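Local structure of uncharacterized protein (Borrelia turicatae, 5VJ4) at the interface of chains A and B. The protein is a putative surface protein of a relapsing fever spirochete, differentially regulated in the tick-mammal transmission cycle, and may bind lipid. Sequence-based numbering; all coordinates share one arbitrary frame. Chains: chain A/B, Uncharacterized protein.

Contact 1: the interface of chains A and B. Residues chain A 191-192, 195, 276-277, 280; chain B 333, 339.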
loop_
_atom_site.group_PDB
_atom_site.type_symbol
_atom_site.label_atom_id
_atom_site.label_comp_id
_atom_site.label_asym_id
_atom_site.label_seq_id
_atom_site.Cartn_x
_atom_site.Cartn_y
_atom_site.Cartn_z
ATOM N N GLY A 191 -3.715 -10.178 9.147
ATOM C CA GLY A 191 -4.272 -9.944 7.826
ATOM C C GLY A 191 -3.491 -10.662 6.774
ATOM O O GLY A 191 -4.065 -11.358 5.937
ATOM N N LEU A 192 -2.168 -10.525 6.838
ATOM C CA LEU A 192 -1.312 -11.079 5.795
ATOM C C LEU A 192 -1.403 -12.594 5.805
ATOM O O LEU A 192 -1.525 -13.222 4.743
ATOM C CB LEU A 192 0.113 -10.598 5.958
ATOM C CG LEU A 192 0.347 -9.117 5.620
ATOM C CD1 LEU A 192 1.606 -8.662 6.304
ATOM C CD2 LEU A 192 0.464 -8.880 4.146
ATOM N N GLY A 195 -4.606 -13.667 4.385
ATOM C CA GLY A 195 -4.418 -13.591 2.922
ATOM C C GLY A 195 -3.842 -14.857 2.313
ATOM O O GLY A 195 -4.312 -15.363 1.283
ATOM N N TYR A 276 3.995 -3.427 6.620
ATOM C CA TYR A 276 2.966 -4.248 6.033
ATOM C C TYR A 276 3.283 -4.541 4.574
ATOM O O TYR A 276 3.319 -5.710 4.186
ATOM C CB TYR A 276 1.662 -3.519 6.149
ATOM C CG TYR A 276 0.458 -4.198 5.584
ATOM C CD1 TYR A 276 -0.203 -5.159 6.310
ATOM C CD2 TYR A 276 -0.074 -3.822 4.356
ATOM C CE1 TYR A 276 -1.359 -5.750 5.832
ATOM C CE2 TYR A 276 -1.226 -4.412 3.861
ATOM C CZ TYR A 276 -1.866 -5.367 4.614
ATOM O OH TYR A 276 -2.993 -5.970 4.135
ATOM N N TYR A 277 3.533 -3.509 3.769
ATOM C CA TYR A 277 3.888 -3.792 2.358
ATOM C C TYR A 277 5.277 -4.357 2.166
ATOM O O TYR A 277 5.494 -5.096 1.222
ATOM C CB TYR A 277 3.689 -2.607 1.437
ATOM C CG TYR A 277 2.263 -2.237 1.396
ATOM C CD1 TYR A 277 1.717 -1.380 2.353
ATOM C CD2 TYR A 277 1.428 -2.796 0.451
ATOM C CE1 TYR A 277 0.370 -1.083 2.354
ATOM C CE2 TYR A 277 0.086 -2.515 0.448
ATOM C CZ TYR A 277 -0.441 -1.667 1.405
ATOM O OH TYR A 277 -1.785 -1.375 1.405
ATOM N N ARG A 280 5.205 -8.230 2.771
ATOM C CA ARG A 280 4.543 -8.947 1.719
ATOM C C ARG A 280 5.392 -9.043 0.444
ATOM O O ARG A 280 5.448 -10.082 -0.189
ATOM C CB ARG A 280 3.203 -8.343 1.441
ATOM C CG ARG A 280 2.407 -9.218 0.536
ATOM C CD ARG A 280 0.992 -8.728 0.428
ATOM N NE ARG A 280 0.247 -9.666 -0.411
ATOM C CZ ARG A 280 0.094 -9.527 -1.723
ATOM N NH1 ARG A 280 -0.597 -10.429 -2.388
ATOM N NH2 ARG A 280 0.625 -8.482 -2.367
ATOM N N PHE B 333 -10.672 -6.190 0.748
ATOM C CA PHE B 333 -9.541 -6.030 1.643
ATOM C C PHE B 333 -9.745 -6.886 2.884
ATOM O O PHE B 333 -8.855 -7.652 3.251
ATOM C CB PHE B 333 -9.315 -4.563 2.031
ATOM C CG PHE B 333 -7.959 -4.303 2.624
ATOM C CD1 PHE B 333 -7.692 -4.643 3.955
ATOM C CD2 PHE B 333 -6.925 -3.747 1.840
ATOM C CE1 PHE B 333 -6.436 -4.424 4.507
ATOM C CE2 PHE B 333 -5.680 -3.532 2.387
ATOM C CZ PHE B 333 -5.431 -3.870 3.723
ATOM N N PHE B 339 -4.651 -6.389 -0.981
ATOM C CA PHE B 339 -4.010 -5.697 0.138
ATOM C C PHE B 339 -3.838 -4.224 -0.132
ATOM O O PHE B 339 -3.032 -3.539 0.477
ATOM C CB PHE B 339 -2.727 -6.414 0.535
ATOM C CG PHE B 339 -2.934 -7.876 0.731
ATOM C CD1 PHE B 339 -3.335 -8.379 1.960
ATOM C CD2 PHE B 339 -2.834 -8.744 -0.357
ATOM C CE1 PHE B 339 -3.582 -9.732 2.107
ATOM C CE2 PHE B 339 -3.073 -10.099 -0.207
ATOM C CZ PHE B 339 -3.433 -10.593 1.025
#
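The phenol OH of A:Tyr277 donates a hydrogen bond of 2.7 Å to the backbone carbonyl O of B:Phe339. The C=O...donor angle is 160°, and the hydroxyl lies in the carbonyl plane. A:Tyr277 belongs to helix 263-301; B:Phe339 sits in the loop after helix 308-335 of the partner. The ring of B:Phe339 enters a groove of chain A between this helix and helix 176-201. Its CG is anti to the carbonyl carbon (chi1 -50°), which turns the ring away from the bonded carbonyl and into the groove. A:Arg280 crosses the ring. Its chain is extended from CG to NE, and the guanidinium is tilted 32° from the ring plane. CD of A:Arg280 lies over one face of the ring, toward the rim, and CD2 of B:Phe339 lies over one face of the guanidinium. At the ring edge, in plane, A:Gly195 CA comes to 3.7 Å from CZ of B:Phe339. The OH of A:Tyr276 lies at the same ring's edge, near CD1. The same A:Tyr276 tip also meets the tip of B:Phe333. CZ of A:Tyr276 lies 4.0 Å from CZ of B:Phe333. The site is an aromatic plug-and-groove contact between two copies of the protein. It buries much of B:Phe339 and may help hold the pair together, although the structure alone does not show that the dimer is biological.

Contact 2: the interface of chains A and B. Residues chain A 272-273, 276-277, 339-340; chain B 272-273, 276-277, 339-340.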
loop_
_atom_site.group_PDB
_atom_site.type_symbol
_atom_site.label_atom_id
_atom_site.label_comp_id
_atom_site.label_asym_id
_atom_site.label_seq_id
_atom_site.Cartn_x
_atom_site.Cartn_y
_atom_site.Cartn_z
ATOM N N SER A 272 8.318 4.534 3.296
ATOM C CA SER A 272 7.073 5.222 2.966
ATOM C C SER A 272 5.934 4.208 3.000
ATOM O O SER A 272 4.833 4.440 3.543
ATOM C CB SER A 272 7.166 5.870 1.599
ATOM O OG SER A 272 8.426 6.476 1.420
ATOM N N VAL A 273 6.252 3.057 2.443
ATOM C CA VAL A 273 5.301 1.998 2.244
ATOM C C VAL A 273 4.958 1.315 3.579
ATOM O O VAL A 273 3.821 0.918 3.799
ATOM C CB VAL A 273 5.924 1.036 1.218
ATOM C CG1 VAL A 273 5.671 -0.409 1.546
ATOM C CG2 VAL A 273 5.459 1.414 -0.163
ATOM N N TYR A 276 3.995 -3.427 6.620
ATOM C CA TYR A 276 2.966 -4.248 6.033
ATOM C C TYR A 276 3.283 -4.541 4.574
ATOM O O TYR A 276 3.319 -5.710 4.186
ATOM C CB TYR A 276 1.662 -3.519 6.149
ATOM C CG TYR A 276 0.458 -4.198 5.584
ATOM C CD1 TYR A 276 -0.203 -5.159 6.310
ATOM C CD2 TYR A 276 -0.074 -3.822 4.356
ATOM C CE1 TYR A 276 -1.359 -5.750 5.832
ATOM C CE2 TYR A 276 -1.226 -4.412 3.861
ATOM C CZ TYR A 276 -1.866 -5.367 4.614
ATOM O OH TYR A 276 -2.993 -5.970 4.135
ATOM N N TYR A 277 3.533 -3.509 3.769
ATOM C CA TYR A 277 3.888 -3.792 2.358
ATOM C C TYR A 277 5.277 -4.357 2.166
ATOM O O TYR A 277 5.494 -5.096 1.222
ATOM C CB TYR A 277 3.689 -2.607 1.437
ATOM C CG TYR A 277 2.263 -2.237 1.396
ATOM C CD1 TYR A 277 1.717 -1.380 2.353
ATOM C CD2 TYR A 277 1.428 -2.796 0.451
ATOM C CE1 TYR A 277 0.370 -1.083 2.354
ATOM C CE2 TYR A 277 0.086 -2.515 0.448
ATOM C CZ TYR A 277 -0.441 -1.667 1.405
ATOM O OH TYR A 277 -1.785 -1.375 1.405
ATOM N N PHE A 339 2.679 4.813 -6.382
ATOM C CA PHE A 339 2.761 4.784 -4.924
ATOM C C PHE A 339 2.633 3.406 -4.315
ATOM O O PHE A 339 2.293 3.269 -3.129
ATOM C CB PHE A 339 1.764 5.782 -4.325
ATOM C CG PHE A 339 1.918 7.171 -4.880
ATOM C CD1 PHE A 339 1.244 7.551 -6.049
ATOM C CD2 PHE A 339 2.779 8.080 -4.283
ATOM C CE1 PHE A 339 1.398 8.812 -6.582
ATOM C CE2 PHE A 339 2.942 9.348 -4.820
ATOM C CZ PHE A 339 2.247 9.714 -5.968
ATOM N N GLN A 340 2.950 2.384 -5.114
ATOM C CA GLN A 340 2.897 0.981 -4.654
ATOM C C GLN A 340 4.125 0.234 -5.170
ATOM O O GLN A 340 4.468 0.366 -6.363
ATOM C CB GLN A 340 1.671 0.264 -5.215
ATOM C CG GLN A 340 0.397 1.058 -5.447
ATOM C CD GLN A 340 -0.636 0.781 -4.392
ATOM O OE1 GLN A 340 -0.523 -0.195 -3.641
ATOM N NE2 GLN A 340 -1.647 1.645 -4.313
ATOM N N SER B 272 -4.352 -0.980 8.654
ATOM C CA SER B 272 -3.432 -1.867 7.934
ATOM C C SER B 272 -2.629 -1.125 6.896
ATOM O O SER B 272 -1.410 -1.315 6.803
ATOM C CB SER B 272 -4.155 -3.069 7.315
ATOM O OG SER B 272 -4.871 -3.765 8.329
ATOM N N VAL B 273 -3.296 -0.262 6.131
ATOM C CA VAL B 273 -2.608 0.385 5.033
ATOM C C VAL B 273 -1.687 1.501 5.523
ATOM O O VAL B 273 -0.608 1.719 4.952
ATOM C CB VAL B 273 -3.577 0.860 3.958
ATOM C CG1 VAL B 273 -4.345 -0.344 3.461
ATOM C CG2 VAL B 273 -4.544 1.904 4.482
ATOM N N TYR B 276 -0.070 6.921 5.078
ATOM C CA TYR B 276 0.354 7.171 3.714
ATOM C C TYR B 276 -0.804 6.867 2.730
ATOM O O TYR B 276 -1.288 7.763 2.019
ATOM C CB TYR B 276 1.626 6.361 3.427
ATOM C CG TYR B 276 2.229 6.567 2.049
ATOM C CD1 TYR B 276 2.924 7.717 1.746
ATOM C CD2 TYR B 276 2.122 5.603 1.059
ATOM C CE1 TYR B 276 3.503 7.908 0.504
ATOM C CE2 TYR B 276 2.695 5.798 -0.187
ATOM C CZ TYR B 276 3.393 6.948 -0.455
ATOM O OH TYR B 276 3.955 7.154 -1.696
ATOM N N TYR B 277 -1.289 5.623 2.762
ATOM C CA TYR B 277 -2.327 5.214 1.845
ATOM C C TYR B 277 -3.683 5.798 2.155
ATOM O O TYR B 277 -4.445 6.126 1.241
ATOM C CB TYR B 277 -2.377 3.722 1.736
ATOM C CG TYR B 277 -1.176 3.224 1.036
ATOM C CD1 TYR B 277 -1.009 3.473 -0.304
ATOM C CD2 TYR B 277 -0.172 2.515 1.726
ATOM C CE1 TYR B 277 0.132 3.040 -0.971
ATOM C CE2 TYR B 277 0.961 2.047 1.071
ATOM C CZ TYR B 277 1.107 2.324 -0.278
ATOM O OH TYR B 277 2.223 1.910 -0.949
ATOM N N PHE B 339 -4.651 -6.389 -0.981
ATOM C CA PHE B 339 -4.010 -5.697 0.138
ATOM C C PHE B 339 -3.838 -4.224 -0.132
ATOM O O PHE B 339 -3.032 -3.539 0.477
ATOM C CB PHE B 339 -2.727 -6.414 0.535
ATOM C CG PHE B 339 -2.934 -7.876 0.731
ATOM C CD1 PHE B 339 -3.335 -8.379 1.960
ATOM C CD2 PHE B 339 -2.834 -8.744 -0.357
ATOM C CE1 PHE B 339 -3.582 -9.732 2.107
ATOM C CE2 PHE B 339 -3.073 -10.099 -0.207
ATOM C CZ PHE B 339 -3.433 -10.593 1.025
ATOM N N GLN B 340 -4.691 -3.725 -1.004
ATOM C CA GLN B 340 -4.616 -2.359 -1.396
ATOM C C GLN B 340 -5.980 -1.725 -1.643
ATOM O O GLN B 340 -6.782 -2.289 -2.371
ATOM C CB GLN B 340 -3.760 -2.249 -2.666
ATOM C CG GLN B 340 -3.476 -0.797 -2.938
ATOM C CD GLN B 340 -2.879 -0.091 -1.703
ATOM O OE1 GLN B 340 -1.832 -0.510 -1.193
ATOM N NE2 GLN B 340 -3.546 0.972 -1.215
#
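The rings of A:Tyr277 and B:Tyr277 meet near the two-fold axis, crossing obliquely rim to rim. CE1 of A:Tyr277 is 3.4 Å from CE2 of B:Tyr277. Each ring has the Tyr276 of its own chain on one face: toward the rim in chain A, over the centre in chain B. OE1 of B:Gln340 is modelled over the centre of the opposite face of B:Tyr277, but that residue is poorly ordered. The backbone O of B:Val273 lies at the edge of both Tyr277 rings, in plane. The carbonyl O of B:Ser272 sits over one face of A:Tyr276, offset toward the rim and 3.6 Å from CG of A:Tyr276. The symmetry mate of the A:Tyr277 to B:Phe339 bond is also present: the OH of B:Tyr277 donates to the backbone O of A:Phe339 at 2.6 Å, with the donor in the carbonyl plane and a C=O...donor angle of 151°. With CG anti to its backbone N (chi1 -177°), B:Tyr276 reaches across, and its tip approaches the edge of the A:Phe339 ring in plane. The methyl CG1 of B:Val273 packs 3.4 Å from the OH of A:Tyr277. That hydroxyl also reaches the amide OE1 of B:Gln340 at 2.7 Å, from above the amide carbonyl plane. Both glutamines are poorly ordered. Their OE1 atoms, as modelled, form an acceptor-acceptor clash, so the amide orientations and the bond to B:Gln340 are doubtful. This patch forms a tyrosine-rich centre for the two-fold interface. It joins the paired helices to the partner loops and may stabilise a dimer.

The C-alpha centres of contact 1 and contact 2 are about 9 Å apart. They share A:Tyr276, A:Tyr277 and B:Phe339, so they form one continuous surface. Contact 2 lies about the two-fold axis, and contact 1 extends outward from it toward helix 176-201 of chain A. Helix 263-301 of chain A and the loop after helix 308-335 of chain B serve both. Symmetry repeats contact 1 with the chains exchanged, placing a flank on each side of the centre. Each copy thus both gives and receives a loop. Such reciprocity would suit a dimer, but the deposited assembly alone does not establish one.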